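PDB 3DXS: copper-transporting ATPase RAN1 from Arabidopsis thaliana, which probably uses ATP hydrolysis to move copper across a membrane, and binds metal through a small amino-terminal domain of the heavy-metal-associated family. Local coordinates for residues A[20-32]-A[42-56]. The protein carries 1 engineered substitution. Sequence-based numbering, arbitrary orientation. Where two conformers were deposited one is given.
Sequences VEAALMNVNGVFK and ADVVFDPNLVKEEDI
Two residues, F31 and K32, stand opposite the single V45, a classic beta bulge, here in the ferredoxin-like fold of a heavy-metal-associated domain, where 30-32 and 42-46 belong to neighbouring antiparallel strands. The evidence is a shared acceptor: V45 O takes F31 N at 2.8 Å and K32 N at a longer 3.3 Å, while V45 N returns a bond to K32 O. Before the bulge, V30 and F46 form a non-hydrogen-bonded pair, and D47 N reaches G29 O at 2.9 Å.

On the face of the sheet that carries A42 and V44, the two methyls of L24 part company: CD1 lies 3.8 Å from V44 CG2 and also meets A42 CB, whereas CD2 sits 3.6 Å from I56 CG2. With CG anti to the carbonyl carbon (chi1 -77°), the fork opens between strand 42-46 and helix 53-56; I60, further along helix 53-63, and A33 add to its surroundings. Replacing L24 with an alanine would probably open a gap between V44 and I56, with V44 CG2 and I56 CG2 left without the two methyls that meet them.

Further out, the type II turn V27-V30 packs against the 47-51 loop. V27 CG1 meets V51 CG2 at 3.7 Å, the side chains crossing at about a right angle. G29 has a positive phi (105°), and a CB there would clash with L50 and V51. That loop is itself shaped by an Asx turn, in which N49 N approaches D47 OD1 from 50° out of the carboxylate plane.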
loop_
_atom_site.group_PDB
_atom_site.type_symbol
_atom_site.label_atom_id
_atom_site.label_comp_id
_atom_site.label_asym_id
_atom_site.label_seq_id
_atom_site.Cartn_x
_atom_site.Cartn_y
_atom_site.Cartn_z
ATOM N N VAL A 20 5.577 5.786 -0.586
ATOM C CA VAL A 20 4.417 4.894 -0.621
ATOM C C VAL A 20 4.096 4.462 0.799
ATOM O O VAL A 20 2.949 4.429 1.210
ATOM C CB VAL A 20 4.628 3.685 -1.537
ATOM C CG1 VAL A 20 3.523 2.646 -1.332
ATOM C CG2 VAL A 20 4.659 4.149 -2.993
ATOM N N GLU A 21 5.134 4.166 1.561
ATOM C CA GLU A 21 4.957 3.742 2.955
ATOM C C GLU A 21 4.339 4.870 3.775
ATOM O O GLU A 21 3.402 4.668 4.567
ATOM C CB GLU A 21 6.290 3.302 3.565
ATOM C CG GLU A 21 6.169 2.652 4.932
ATOM C CD GLU A 21 7.479 2.055 5.394
ATOM O OE1 GLU A 21 8.445 2.052 4.598
ATOM O OE2 GLU A 21 7.539 1.575 6.546
ATOM N N ALA A 22 4.860 6.060 3.558
ATOM C CA ALA A 22 4.415 7.255 4.290
ATOM C C ALA A 22 2.945 7.527 3.994
ATOM O O ALA A 22 2.132 7.788 4.888
ATOM C CB ALA A 22 5.272 8.476 3.923
ATOM N N ALA A 23 2.617 7.415 2.726
ATOM C CA ALA A 23 1.251 7.664 2.259
ATOM C C ALA A 23 0.291 6.681 2.897
ATOM O O ALA A 23 -0.803 7.017 3.353
ATOM C CB ALA A 23 1.162 7.575 0.714
ATOM N N LEU A 24 0.720 5.438 2.922
ATOM C CA LEU A 24 -0.127 4.365 3.439
ATOM C C LEU A 24 -0.352 4.552 4.936
ATOM O O LEU A 24 -1.444 4.317 5.458
ATOM C CB LEU A 24 0.461 2.981 3.127
ATOM C CG LEU A 24 0.232 2.562 1.672
ATOM C CD1 LEU A 24 1.091 1.349 1.304
ATOM C CD2 LEU A 24 -1.245 2.278 1.403
ATOM N N MET A 25 0.685 5.008 5.626
ATOM C CA MET A 25 0.628 5.119 7.109
ATOM C C MET A 25 -0.252 6.296 7.524
ATOM O O MET A 25 -0.660 6.433 8.686
ATOM C CB MET A 25 2.019 5.211 7.727
ATOM C CG MET A 25 2.750 3.872 7.725
ATOM S SD MET A 25 1.819 2.502 8.439
ATOM C CE MET A 25 1.539 3.064 10.117
ATOM N N ASN A 26 -0.548 7.127 6.546
ATOM C CA ASN A 26 -1.439 8.272 6.742
ATOM C C ASN A 26 -2.887 7.938 6.433
ATOM O O ASN A 26 -3.771 8.763 6.595
ATOM C CB ASN A 26 -0.997 9.479 5.926
ATOM C CG ASN A 26 0.067 10.295 6.635
ATOM O OD1 ASN A 26 0.383 10.046 7.795
ATOM N ND2 ASN A 26 0.624 11.272 5.938
ATOM N N VAL A 27 -3.122 6.717 5.996
ATOM C CA VAL A 27 -4.497 6.262 5.731
ATOM C C VAL A 27 -5.112 5.750 7.033
ATOM O O VAL A 27 -4.629 4.803 7.627
ATOM C CB VAL A 27 -4.544 5.156 4.643
ATOM C CG1 VAL A 27 -5.963 4.621 4.436
ATOM C CG2 VAL A 27 -3.996 5.671 3.325
ATOM N N ASN A 28 -6.176 6.403 7.482
ATOM C CA ASN A 28 -6.843 5.974 8.732
ATOM C C ASN A 28 -7.288 4.533 8.603
ATOM O O ASN A 28 -7.984 4.174 7.671
ATOM C CB ASN A 28 -8.062 6.848 9.065
ATOM C CG ASN A 28 -8.604 6.585 10.460
ATOM O OD1 ASN A 28 -9.790 6.271 10.638
ATOM N ND2 ASN A 28 -7.741 6.709 11.459
ATOM N N GLY A 29 -6.855 3.722 9.552
ATOM C CA GLY A 29 -7.179 2.293 9.596
ATOM C C GLY A 29 -6.038 1.376 9.190
ATOM O O GLY A 29 -6.070 0.170 9.424
ATOM N N VAL A 30 -5.031 1.951 8.557
ATOM C CA VAL A 30 -3.822 1.181 8.225
ATOM C C VAL A 30 -2.933 1.071 9.450
ATOM O O VAL A 30 -2.551 2.079 10.056
ATOM C CB VAL A 30 -3.048 1.792 7.034
ATOM C CG1 VAL A 30 -1.671 1.143 6.882
ATOM C CG2 VAL A 30 -3.881 1.646 5.776
ATOM N N PHE A 31 -2.614 -0.173 9.804
ATOM C CA PHE A 31 -1.797 -0.472 10.993
ATOM C C PHE A 31 -0.326 -0.600 10.656
ATOM O O PHE A 31 0.536 -0.127 11.393
ATOM C CB PHE A 31 -2.289 -1.742 11.705
ATOM C CG PHE A 31 -1.375 -2.212 12.805
ATOM C CD1 PHE A 31 -1.373 -1.571 14.038
ATOM C CD2 PHE A 31 -0.509 -3.281 12.614
ATOM C CE1 PHE A 31 -0.525 -1.985 15.062
ATOM C CE2 PHE A 31 0.339 -3.703 13.637
ATOM C CZ PHE A 31 0.329 -3.051 14.862
ATOM N N LYS A 32 -0.052 -1.233 9.526
ATOM C CA LYS A 32 1.330 -1.447 9.070
ATOM C C LYS A 32 1.405 -1.491 7.554
ATOM O O LYS A 32 0.541 -2.037 6.885
ATOM C CB LYS A 32 1.899 -2.754 9.644
ATOM C CG LYS A 32 3.427 -2.846 9.646
ATOM C CD LYS A 32 3.883 -4.118 10.365
ATOM C CE LYS A 32 5.392 -4.165 10.589
ATOM N NZ LYS A 32 5.804 -5.398 11.309
ATOM N N ALA A 42 3.580 -3.620 -1.985
ATOM C CA ALA A 42 3.257 -3.000 -0.708
ATOM C C ALA A 42 2.285 -3.889 0.045
ATOM O O ALA A 42 1.164 -4.138 -0.394
ATOM C CB ALA A 42 2.655 -1.584 -0.921
ATOM N N ASP A 43 2.761 -4.368 1.174
ATOM C CA ASP A 43 1.998 -5.260 2.040
ATOM C C ASP A 43 1.388 -4.461 3.177
ATOM O O ASP A 43 2.071 -3.795 3.948
ATOM C CB ASP A 43 2.890 -6.384 2.547
ATOM C CG ASP A 43 3.306 -7.314 1.443
ATOM O OD1 ASP A 43 2.761 -7.178 0.337
ATOM O OD2 ASP A 43 4.183 -8.169 1.686
ATOM N N VAL A 44 0.070 -4.520 3.250
ATOM C CA VAL A 44 -0.698 -3.643 4.141
ATOM C C VAL A 44 -1.630 -4.390 5.080
ATOM O O VAL A 44 -2.493 -5.168 4.676
ATOM C CB VAL A 44 -1.510 -2.601 3.313
ATOM C CG1 VAL A 44 -2.194 -1.595 4.221
ATOM C CG2 VAL A 44 -0.603 -1.884 2.294
ATOM N N VAL A 45 -1.416 -4.109 6.351
ATOM C CA VAL A 45 -2.251 -4.610 7.449
ATOM C C VAL A 45 -3.201 -3.496 7.853
ATOM O O VAL A 45 -2.773 -2.390 8.154
ATOM C CB VAL A 45 -1.406 -5.057 8.647
ATOM C CG1 VAL A 45 -2.306 -5.522 9.774
ATOM C CG2 VAL A 45 -0.429 -6.182 8.240
ATOM N N PHE A 46 -4.493 -3.784 7.785
ATOM C CA PHE A 46 -5.513 -2.746 7.955
ATOM C C PHE A 46 -6.765 -3.262 8.651
ATOM O O PHE A 46 -7.060 -4.450 8.645
ATOM C CB PHE A 46 -5.902 -2.133 6.592
ATOM C CG PHE A 46 -6.663 -3.087 5.676
ATOM C CD1 PHE A 46 -5.988 -3.995 4.895
ATOM C CD2 PHE A 46 -8.040 -3.069 5.600
ATOM C CE1 PHE A 46 -6.677 -4.873 4.074
ATOM C CE2 PHE A 46 -8.727 -3.931 4.770
ATOM C CZ PHE A 46 -8.043 -4.831 4.010
ATOM N N ASP A 47 -7.474 -2.310 9.227
ATOM C CA ASP A 47 -8.754 -2.553 9.918
ATOM C C ASP A 47 -9.900 -2.294 8.936
ATOM O O ASP A 47 -10.156 -1.141 8.592
ATOM C CB ASP A 47 -8.878 -1.615 11.129
ATOM C CG ASP A 47 -10.244 -1.668 11.788
ATOM O OD1 ASP A 47 -11.106 -2.447 11.347
ATOM O OD2 ASP A 47 -10.451 -0.905 12.752
ATOM N N PRO A 48 -10.567 -3.353 8.449
ATOM C CA PRO A 48 -11.596 -3.211 7.416
ATOM C C PRO A 48 -12.803 -2.395 7.847
ATOM O O PRO A 48 -13.601 -1.979 7.012
ATOM C CB PRO A 48 -12.010 -4.654 7.098
ATOM C CG PRO A 48 -11.385 -5.493 8.097
ATOM C CD PRO A 48 -10.293 -4.760 8.776
ATOM N N ASN A 49 -12.893 -2.123 9.139
ATOM C CA ASN A 49 -13.984 -1.269 9.644
ATOM C C ASN A 49 -13.727 0.174 9.269
ATOM O O ASN A 49 -14.645 0.981 9.182
ATOM C CB ASN A 49 -14.171 -1.377 11.159
ATOM C CG ASN A 49 -14.964 -2.605 11.571
ATOM O OD1 ASN A 49 -15.204 -3.517 10.775
ATOM N ND2 ASN A 49 -15.386 -2.627 12.823
ATOM N N LEU A 50 -12.457 0.480 9.037
ATOM C CA LEU A 50 -12.003 1.874 8.859
ATOM C C LEU A 50 -11.515 2.178 7.452
ATOM O O LEU A 50 -11.406 3.326 7.045
ATOM C CB LEU A 50 -10.899 2.221 9.855
ATOM C CG LEU A 50 -11.357 2.337 11.315
ATOM C CD1 LEU A 50 -10.173 2.588 12.249
ATOM C CD2 LEU A 50 -12.404 3.438 11.439
ATOM N N VAL A 51 -11.200 1.130 6.730
ATOM C CA VAL A 51 -10.662 1.291 5.373
ATOM C C VAL A 51 -10.730 -0.008 4.622
ATOM O O VAL A 51 -10.677 -1.089 5.187
ATOM C CB VAL A 51 -9.206 1.860 5.404
ATOM C CG1 VAL A 51 -8.229 0.892 6.056
ATOM C CG2 VAL A 51 -8.734 2.233 4.002
ATOM N N LYS A 52 -10.881 0.115 3.319
ATOM C CA LYS A 52 -10.904 -1.066 2.456
ATOM C C LYS A 52 -9.864 -0.989 1.359
ATOM O O LYS A 52 -9.160 -0.000 1.196
ATOM C CB LYS A 52 -12.299 -1.315 1.879
ATOM C CG LYS A 52 -13.344 -1.779 2.924
ATOM C CD LYS A 52 -12.847 -2.955 3.789
ATOM C CE LYS A 52 -13.996 -3.851 4.279
ATOM N NZ LYS A 52 -15.090 -3.119 4.985
ATOM N N GLU A 53 -9.786 -2.084 0.626
ATOM C CA GLU A 53 -8.725 -2.297 -0.361
ATOM C C GLU A 53 -8.659 -1.177 -1.383
ATOM O O GLU A 53 -7.583 -0.715 -1.768
ATOM C CB GLU A 53 -8.879 -3.664 -1.040
ATOM C CG GLU A 53 -8.424 -4.777 -0.119
ATOM C CD GLU A 53 -9.022 -6.124 -0.437
ATOM O OE1 GLU A 53 -9.048 -6.491 -1.634
ATOM O OE2 GLU A 53 -9.453 -6.816 0.520
ATOM N N GLU A 54 -9.830 -0.736 -1.790
ATOM C CA GLU A 54 -9.965 0.284 -2.829
ATOM C C GLU A 54 -9.367 1.606 -2.361
ATOM O O GLU A 54 -8.798 2.370 -3.128
ATOM C CB GLU A 54 -11.438 0.471 -3.221
ATOM C CG GLU A 54 -12.085 -0.774 -3.823
ATOM C CD GLU A 54 -12.749 -1.677 -2.786
ATOM O OE1 GLU A 54 -12.405 -1.580 -1.590
ATOM O OE2 GLU A 54 -13.616 -2.490 -3.172
ATOM N N ASP A 55 -9.510 1.846 -1.073
ATOM C CA ASP A 55 -9.045 3.085 -0.457
ATOM C C ASP A 55 -7.528 3.065 -0.347
ATOM O O ASP A 55 -6.846 4.077 -0.479
ATOM C CB ASP A 55 -9.673 3.276 0.922
ATOM C CG ASP A 55 -11.170 3.221 0.871
ATOM O OD1 ASP A 55 -11.742 3.992 0.075
ATOM O OD2 ASP A 55 -11.761 2.406 1.617
ATOM N N ILE A 56 -7.019 1.872 -0.119
ATOM C CA ILE A 56 -5.568 1.655 -0.012
ATOM C C ILE A 56 -4.933 1.875 -1.380
ATOM O O ILE A 56 -3.922 2.554 -1.529
ATOM C CB ILE A 56 -5.260 0.258 0.580
ATOM C CG1 ILE A 56 -5.622 0.290 2.065
ATOM C CG2 ILE A 56 -3.771 -0.130 0.381
ATOM C CD1 ILE A 56 -5.633 -1.061 2.737
#